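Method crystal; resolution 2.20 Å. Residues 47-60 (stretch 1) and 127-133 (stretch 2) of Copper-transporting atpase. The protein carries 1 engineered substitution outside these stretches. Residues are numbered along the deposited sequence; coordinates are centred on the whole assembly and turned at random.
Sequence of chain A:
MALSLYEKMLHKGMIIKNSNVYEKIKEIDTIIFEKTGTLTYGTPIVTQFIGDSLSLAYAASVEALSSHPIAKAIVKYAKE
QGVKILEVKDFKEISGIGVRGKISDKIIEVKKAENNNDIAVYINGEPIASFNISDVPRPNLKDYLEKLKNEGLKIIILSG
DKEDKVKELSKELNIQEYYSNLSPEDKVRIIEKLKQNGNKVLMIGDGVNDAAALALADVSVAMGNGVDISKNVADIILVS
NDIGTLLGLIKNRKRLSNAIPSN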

# COMPACT_ATOMS: atom_id res chain seq x y z
N THR A 47 13.57 -7.84 -0.77
CA THR A 47 13.71 -9.24 -0.36
C THR A 47 14.89 -9.93 -1.06
O THR A 47 15.35 -10.99 -0.63
CB THR A 47 12.43 -10.05 -0.59
OG1 THR A 47 11.92 -9.78 -1.91
CG2 THR A 47 11.37 -9.67 0.43
N GLN A 48 15.37 -9.32 -2.14
CA GLN A 48 16.61 -9.80 -2.77
C GLN A 48 17.17 -8.84 -3.82
O GLN A 48 16.44 -8.18 -4.54
CB GLN A 48 16.42 -11.19 -3.38
CG GLN A 48 16.19 -11.20 -4.88
CD GLN A 48 16.41 -12.58 -5.48
OE1 GLN A 48 17.39 -13.27 -5.16
NE2 GLN A 48 15.51 -12.99 -6.37
N PHE A 49 18.49 -8.75 -3.87
CA PHE A 49 19.16 -7.96 -4.87
C PHE A 49 20.12 -8.87 -5.62
O PHE A 49 20.95 -9.55 -5.02
CB PHE A 49 19.96 -6.84 -4.21
CG PHE A 49 20.84 -6.10 -5.16
CD1 PHE A 49 20.29 -5.26 -6.11
CD2 PHE A 49 22.23 -6.28 -5.13
CE1 PHE A 49 21.11 -4.58 -7.02
CE2 PHE A 49 23.05 -5.62 -6.03
CZ PHE A 49 22.48 -4.77 -6.98
N ILE A 50 20.02 -8.86 -6.95
CA ILE A 50 20.95 -9.57 -7.80
C ILE A 50 21.77 -8.58 -8.63
O ILE A 50 21.23 -7.78 -9.37
CB ILE A 50 20.22 -10.58 -8.71
CG1 ILE A 50 19.56 -11.65 -7.86
CG2 ILE A 50 21.21 -11.25 -9.65
CD1 ILE A 50 18.71 -12.63 -8.61
N GLY A 51 23.09 -8.62 -8.50
CA GLY A 51 23.93 -7.70 -9.24
C GLY A 51 25.12 -7.35 -8.38
O GLY A 51 25.17 -7.78 -7.24
N ASP A 52 26.07 -6.59 -8.92
CA ASP A 52 27.23 -6.16 -8.13
C ASP A 52 26.99 -4.88 -7.33
O ASP A 52 26.03 -4.15 -7.58
CB ASP A 52 28.49 -6.05 -9.01
CG ASP A 52 28.51 -4.81 -9.90
OD1 ASP A 52 27.83 -3.80 -9.60
OD2 ASP A 52 29.23 -4.84 -10.92
N SER A 53 27.87 -4.60 -6.36
CA SER A 53 27.65 -3.51 -5.40
C SER A 53 27.72 -2.11 -6.04
O SER A 53 27.08 -1.18 -5.57
CB SER A 53 28.63 -3.64 -4.21
OG SER A 53 28.35 -4.82 -3.43
N LEU A 54 28.49 -1.97 -7.12
CA LEU A 54 28.51 -0.71 -7.86
C LEU A 54 27.12 -0.42 -8.44
O LEU A 54 26.63 0.70 -8.37
CB LEU A 54 29.56 -0.73 -8.98
CG LEU A 54 29.69 0.56 -9.82
CD1 LEU A 54 29.99 1.76 -8.97
CD2 LEU A 54 30.76 0.40 -10.91
N SER A 55 26.49 -1.45 -9.00
CA SER A 55 25.15 -1.32 -9.53
C SER A 55 24.18 -0.92 -8.44
O SER A 55 23.30 -0.07 -8.64
CB SER A 55 24.70 -2.64 -10.15
OG SER A 55 25.46 -2.92 -11.30
N LEU A 56 24.36 -1.54 -7.28
CA LEU A 56 23.55 -1.24 -6.11
C LEU A 56 23.67 0.24 -5.76
O LEU A 56 22.66 0.92 -5.54
CB LEU A 56 24.01 -2.12 -4.93
CG LEU A 56 23.33 -1.92 -3.56
CD1 LEU A 56 21.82 -1.92 -3.70
CD2 LEU A 56 23.82 -2.97 -2.52
N ALA A 57 24.90 0.75 -5.73
CA ALA A 57 25.13 2.14 -5.36
C ALA A 57 24.54 3.09 -6.39
O ALA A 57 24.08 4.18 -6.05
CB ALA A 57 26.62 2.41 -5.22
N TYR A 58 24.57 2.69 -7.67
CA TYR A 58 24.02 3.51 -8.73
C TYR A 58 22.51 3.60 -8.59
O TYR A 58 21.94 4.68 -8.61
CB TYR A 58 24.39 2.93 -10.10
CG TYR A 58 25.80 3.24 -10.56
CD1 TYR A 58 26.57 4.20 -9.91
CD2 TYR A 58 26.37 2.57 -11.65
CE1 TYR A 58 27.85 4.49 -10.32
CE2 TYR A 58 27.66 2.86 -12.07
CZ TYR A 58 28.39 3.83 -11.41
OH TYR A 58 29.68 4.14 -11.81
N ALA A 59 21.85 2.47 -8.43
CA ALA A 59 20.40 2.45 -8.29
C ALA A 59 19.94 3.28 -7.08
O ALA A 59 19.01 4.06 -7.18
CB ALA A 59 19.92 1.02 -8.15
N ALA A 60 20.59 3.09 -5.93
CA ALA A 60 20.21 3.79 -4.71
C ALA A 60 20.43 5.28 -4.85
O ALA A 60 19.64 6.10 -4.35
CB ALA A 60 21.04 3.24 -3.51
N PRO A 127 20.26 -4.01 -19.05
CA PRO A 127 19.81 -4.52 -17.75
C PRO A 127 20.93 -5.29 -17.05
O PRO A 127 21.32 -6.34 -17.55
CB PRO A 127 18.66 -5.45 -18.13
CG PRO A 127 18.94 -5.88 -19.53
CD PRO A 127 19.62 -4.70 -20.19
N ILE A 128 21.42 -4.77 -15.93
CA ILE A 128 22.57 -5.38 -15.27
C ILE A 128 22.35 -5.82 -13.81
O ILE A 128 23.19 -6.53 -13.24
CB ILE A 128 23.85 -4.48 -15.34
CG1 ILE A 128 23.52 -3.04 -14.97
CG2 ILE A 128 24.48 -4.54 -16.75
CD1 ILE A 128 22.85 -2.88 -13.64
N ALA A 129 21.23 -5.41 -13.21
CA ALA A 129 20.90 -5.80 -11.84
C ALA A 129 19.40 -5.80 -11.67
O ALA A 129 18.67 -5.28 -12.53
CB ALA A 129 21.55 -4.83 -10.84
N SER A 130 18.93 -6.34 -10.54
CA SER A 130 17.49 -6.34 -10.26
C SER A 130 17.18 -6.52 -8.77
O SER A 130 18.03 -7.00 -8.00
CB SER A 130 16.79 -7.43 -11.07
OG SER A 130 17.16 -8.70 -10.57
N PHE A 131 15.97 -6.13 -8.37
CA PHE A 131 15.50 -6.29 -6.99
C PHE A 131 14.19 -7.03 -7.01
O PHE A 131 13.35 -6.79 -7.89
CB PHE A 131 15.17 -4.94 -6.34
CG PHE A 131 16.34 -4.01 -6.21
CD1 PHE A 131 16.70 -3.18 -7.27
CD2 PHE A 131 17.06 -3.95 -5.03
CE1 PHE A 131 17.78 -2.33 -7.14
CE2 PHE A 131 18.14 -3.08 -4.89
CZ PHE A 131 18.50 -2.28 -5.94
N ASN A 132 14.01 -7.91 -6.02
CA ASN A 132 12.68 -8.35 -5.63
C ASN A 132 12.31 -7.49 -4.42
O ASN A 132 13.11 -7.37 -3.51
CB ASN A 132 12.71 -9.82 -5.22
CG ASN A 132 12.19 -10.75 -6.30
OD1 ASN A 132 12.78 -10.87 -7.38
ND2 ASN A 132 11.09 -11.43 -6.01
N ILE A 133 11.14 -6.86 -4.42
CA ILE A 133 10.67 -6.13 -3.25
C ILE A 133 9.30 -6.66 -2.84
O ILE A 133 8.49 -7.02 -3.69
CB ILE A 133 10.57 -4.60 -3.49
CG1 ILE A 133 9.28 -4.24 -4.22
CG2 ILE A 133 11.79 -4.07 -4.22
CD1 ILE A 133 8.09 -4.02 -3.29

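How do the two backbones meet? Residues 47-50 form a strand that runs antiparallel to the strand 127-133, with an angle of 177° between their directions and axes 4.7 Å apart at closest approach. The pairing sets Gln-48 opposite Asn-132, Phe-49 opposite Phe-131 and Ile-50 opposite Ser-130. Two hydrogen-bonded pairs flank one that is not. Asn-132 N donates to Gln-48 O at 2.9 Å and Gln-48 N to Asn-132 O at 3.3 Å; Ile-50 N donates to Ser-130 O at 2.9 Å and Ser-130 N to Ile-50 O at 3.0 Å. Between them Phe-49 CA and Phe-131 CA draw in to 4.5 Å, and CA-H...O contacts fill the gap, Phe-131 CA lying 3.2 Å from Gln-48 O and Phe-49 CA 3.5 Å from Ser-130 O.

What happens at Thr-47, where the stretch opens, and where the strand gives way to the helix? At Thr-47 the backbone amide also turns to Asn-132 O, with N 2.8 Å from that oxygen, and the hydroxyl OG1 adds a weak hydrogen bond to Asn-132 O at 3.1 Å, so one carbonyl gathers three donors. At the other end, Gly-51 brings its CA within 4.1 Å of Ala-129 CB. A beta carbon on Gly-51 would sit 2.6 Å from Ala-129 CB, and its backbone angles of 146/175 would also jam that carbon against the preceding carbonyl; glycine avoids both. Asp-52 then caps the helix, its OD1 accepting from Ser-55 N at 2.8 Å. The helix crosses the second strand at -71°, its axis 8.6 Å away at closest approach.

Which side chains pack in the space between helix and strands? Phe-131 has the largest area covered by the opposite stretch, 80 Å². Phe-49 CD1 lies over one face of its ring, 3.3 Å from Phe-131 CE2; the two ring planes are inclined at 44°, with centroids 4.8 Å apart. Leu-56 and Ala-59 meet the edge of the same ring, Leu-56 CD1 at 4.0 Å from Phe-131 CZ and Ala-59 CB at 4.1 Å from Phe-131 CE1. The small side chain of Ala-129 points toward the first stretch and meets both helix and strand: its CB is 3.9 Å from Ser-55 CB and 3.9 Å from Phe-49 CE1. Ser-55 OG lies 3.5 Å from Ile-128 CD1, whose side chain starts sideways but ends nearer the first stretch.

What lies on the other face of the sheet? Gln-48, Ile-50, Ser-130 and Asn-132 project there, a largely polar set in keeping with positions that are exposed or partly exposed. Gln-48 NE2 and Asn-132 OD1 come to 3.6 Å, while Ile-50 CB stands 4.0 Å from Ser-130 OG. Backbone bonding therefore joins the strands, and the aromatic and aliphatic packing on the face of Phe-49 and Phe-131 ties in the helix. Altogether the two stretches bury 564 Å², both sides summed.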